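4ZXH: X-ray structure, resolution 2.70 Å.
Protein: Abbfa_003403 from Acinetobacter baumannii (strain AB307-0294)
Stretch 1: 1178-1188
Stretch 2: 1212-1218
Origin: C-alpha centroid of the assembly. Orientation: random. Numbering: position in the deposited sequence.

Stretch 1, residues 1178-1188: DDAMLLSWFAR
Stretch 2, residues 1212-1218: QMFDHVL

Two nearly parallel helices of one chain meet here in a small contact made by apolar side chains, an example of how one leucine can anchor a contact between two helices that no hydrogen bond joins. Residues 1179-1188 and 1212-1218 are helical, with phi/psi close to -60/-45, and their axes run 13° from parallel with a closest approach of 10.8 Å. The register pairs Ala1180 with Met1213 (CA to CA 7.8 Å) and Ala1187 with Val1217 (CA to CA 6.5 Å), so the backbones lie nearer at the latter pair.

The first helix is started by Asp1178, the N-cap residue (phi/psi -77/174, chi1 p), whose OD1 accepts from Met1181 N at 3.0 Å and so satisfies an amide that the first turn leaves without a backbone partner. Regular i to i+4 bonds follow, such as Ala1187 N to Leu1183 O at 2.8 Å; in the second helix, Val1217 N reaches Met1213 O at 3.0 Å.

Leu1183 is the hub. The CA-to-CB bond of Leu1183 points toward the other helix, and with chi1 at -101°, between wells, and chi2 t, Leu1183 CD1 lies 3.5 Å from Met1213 CB, 3.4 Å from Phe1214 CD1 and 4.1 Å from Val1217 CG2. Phe1214 (chi1 m, chi2 -7°) leaves its backbone sideways, but its ring comes nearer and offers its edge to that methyl.

Two alanines flank this leucine along the sequence and take part in the remaining contacts. Met1213, with chi angles m, t and p, extends its CE to 3.6 Å from Ala1180 CA, and the same methyl lies 4.0 Å from Asp1179 C. One helical turn beyond Leu1183, Ala1187 CB meets Val1217 CG1 (chi1 t) at 4.0 Å. Together the stretches bury 306 Å², and with no polar link between them the packing rests on van der Waals contact and the exclusion of water.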

# COMPACT_ATOMS: atom_id res chain seq x y z
N ASP A 1178 -2.08 35.54 41.69
CA ASP A 1178 -0.80 35.80 41.06
C ASP A 1178 -0.71 34.92 39.79
O ASP A 1178 -1.58 34.09 39.53
CB ASP A 1178 0.36 35.54 42.02
CG ASP A 1178 0.55 34.05 42.37
OD1 ASP A 1178 -0.38 33.25 42.15
OD2 ASP A 1178 1.64 33.69 42.88
N ASP A 1179 0.34 35.11 39.01
CA ASP A 1179 0.41 34.50 37.69
C ASP A 1179 0.48 32.98 37.77
O ASP A 1179 -0.13 32.31 36.95
CB ASP A 1179 1.60 35.06 36.92
CG ASP A 1179 1.51 36.58 36.72
OD1 ASP A 1179 0.39 37.13 36.77
OD2 ASP A 1179 2.58 37.21 36.52
N ALA A 1180 1.18 32.45 38.76
CA ALA A 1180 1.23 31.00 38.95
C ALA A 1180 -0.15 30.43 39.23
O ALA A 1180 -0.55 29.44 38.61
CB ALA A 1180 2.17 30.65 40.08
N MET A 1181 -0.88 31.05 40.15
CA MET A 1181 -2.24 30.60 40.43
C MET A 1181 -3.12 30.64 39.18
O MET A 1181 -3.99 29.79 39.00
CB MET A 1181 -2.88 31.44 41.54
CG MET A 1181 -4.17 30.85 42.10
SD MET A 1181 -4.10 29.10 42.59
CE MET A 1181 -3.50 29.31 44.28
N LEU A 1182 -2.89 31.63 38.30
CA LEU A 1182 -3.75 31.78 37.14
C LEU A 1182 -3.49 30.61 36.20
O LEU A 1182 -4.43 30.02 35.65
CB LEU A 1182 -3.51 33.13 36.45
CG LEU A 1182 -4.18 34.32 37.16
CD1 LEU A 1182 -3.89 35.67 36.51
CD2 LEU A 1182 -5.68 34.09 37.24
N LEU A 1183 -2.22 30.24 36.06
CA LEU A 1183 -1.85 29.05 35.31
C LEU A 1183 -2.41 27.79 35.93
O LEU A 1183 -2.87 26.89 35.23
CB LEU A 1183 -0.33 28.92 35.20
CG LEU A 1183 0.28 29.37 33.89
CD1 LEU A 1183 1.73 28.96 33.90
CD2 LEU A 1183 -0.48 28.72 32.73
N SER A 1184 -2.35 27.70 37.26
CA SER A 1184 -2.89 26.52 37.89
C SER A 1184 -4.40 26.39 37.60
O SER A 1184 -4.88 25.31 37.22
CB SER A 1184 -2.64 26.53 39.38
OG SER A 1184 -3.34 25.44 39.95
N TRP A 1185 -5.13 27.49 37.76
CA TRP A 1185 -6.53 27.53 37.36
C TRP A 1185 -6.71 27.14 35.90
O TRP A 1185 -7.54 26.29 35.58
CB TRP A 1185 -7.14 28.91 37.59
CG TRP A 1185 -7.29 29.23 39.03
CD1 TRP A 1185 -7.04 28.41 40.09
CD2 TRP A 1185 -7.74 30.46 39.58
NE1 TRP A 1185 -7.29 29.06 41.27
CE2 TRP A 1185 -7.72 30.33 40.98
CE3 TRP A 1185 -8.15 31.68 39.02
CZ2 TRP A 1185 -8.10 31.35 41.83
CZ3 TRP A 1185 -8.51 32.70 39.87
CH2 TRP A 1185 -8.49 32.52 41.26
N PHE A 1186 -5.92 27.74 35.03
CA PHE A 1186 -6.05 27.48 33.62
C PHE A 1186 -5.84 26.01 33.28
O PHE A 1186 -6.58 25.43 32.46
CB PHE A 1186 -5.07 28.33 32.82
CG PHE A 1186 -5.13 28.08 31.36
CD1 PHE A 1186 -6.32 28.28 30.67
CD2 PHE A 1186 -4.01 27.66 30.67
CE1 PHE A 1186 -6.40 28.05 29.32
CE2 PHE A 1186 -4.08 27.43 29.30
CZ PHE A 1186 -5.28 27.62 28.62
N ALA A 1187 -4.85 25.39 33.92
CA ALA A 1187 -4.59 23.97 33.72
C ALA A 1187 -5.82 23.14 34.10
O ALA A 1187 -6.26 22.28 33.34
CB ALA A 1187 -3.39 23.54 34.52
N ARG A 1188 -6.39 23.43 35.27
CA ARG A 1188 -7.59 22.75 35.75
C ARG A 1188 -8.78 22.94 34.79
O ARG A 1188 -9.41 21.96 34.39
CB ARG A 1188 -7.97 23.25 37.15
CG ARG A 1188 -9.30 22.72 37.66
CD ARG A 1188 -9.85 23.56 38.78
NE ARG A 1188 -10.13 24.92 38.32
CZ ARG A 1188 -10.32 25.97 39.12
NH1 ARG A 1188 -10.27 25.82 40.44
NH2 ARG A 1188 -10.56 27.16 38.59
N GLN A 1212 9.39 28.37 31.76
CA GLN A 1212 9.25 27.00 32.26
C GLN A 1212 7.82 26.63 32.67
O GLN A 1212 7.35 25.52 32.37
CB GLN A 1212 10.18 26.79 33.45
CG GLN A 1212 11.64 26.77 33.06
CD GLN A 1212 12.56 26.79 34.26
OE1 GLN A 1212 12.23 27.38 35.30
NE2 GLN A 1212 13.70 26.13 34.14
N MET A 1213 7.15 27.55 33.37
CA MET A 1213 5.74 27.42 33.71
C MET A 1213 4.88 27.06 32.47
O MET A 1213 4.13 26.10 32.50
CB MET A 1213 5.23 28.73 34.36
CG MET A 1213 5.33 28.83 35.90
SD MET A 1213 5.23 30.49 36.68
CE MET A 1213 3.58 31.04 36.26
N PHE A 1214 5.00 27.82 31.39
CA PHE A 1214 4.14 27.59 30.23
C PHE A 1214 4.50 26.30 29.53
O PHE A 1214 3.64 25.63 28.96
CB PHE A 1214 4.23 28.73 29.22
CG PHE A 1214 3.69 30.03 29.72
CD1 PHE A 1214 3.05 30.11 30.93
CD2 PHE A 1214 3.83 31.17 28.97
CE1 PHE A 1214 2.56 31.31 31.39
CE2 PHE A 1214 3.33 32.37 29.42
CZ PHE A 1214 2.70 32.44 30.64
N ASP A 1215 5.78 25.96 29.55
CA ASP A 1215 6.19 24.70 28.98
C ASP A 1215 5.65 23.55 29.83
O ASP A 1215 5.15 22.57 29.29
CB ASP A 1215 7.72 24.61 28.84
CG ASP A 1215 8.27 25.57 27.79
OD1 ASP A 1215 7.47 26.16 27.01
OD2 ASP A 1215 9.51 25.73 27.73
N HIS A 1216 5.72 23.69 31.15
CA HIS A 1216 5.28 22.60 32.01
C HIS A 1216 3.79 22.32 31.81
O HIS A 1216 3.39 21.18 31.61
CB HIS A 1216 5.55 22.88 33.47
CG HIS A 1216 5.11 21.77 34.37
ND1 HIS A 1216 5.71 20.53 34.37
CD2 HIS A 1216 4.08 21.69 35.25
CE1 HIS A 1216 5.09 19.74 35.23
NE2 HIS A 1216 4.10 20.42 35.78
N VAL A 1217 2.98 23.37 31.84
CA VAL A 1217 1.54 23.21 31.67
C VAL A 1217 1.21 22.68 30.27
O VAL A 1217 0.35 21.81 30.12
CB VAL A 1217 0.78 24.53 31.94
CG1 VAL A 1217 -0.68 24.37 31.71
CG2 VAL A 1217 1.04 25.00 33.37
N LEU A 1218 1.91 23.16 29.25
CA LEU A 1218 1.65 22.67 27.90
C LEU A 1218 1.92 21.18 27.84
O LEU A 1218 1.08 20.42 27.39
CB LEU A 1218 2.51 23.40 26.87
CG LEU A 1218 2.37 22.89 25.43
CD1 LEU A 1218 0.92 22.94 24.98
CD2 LEU A 1218 3.22 23.71 24.49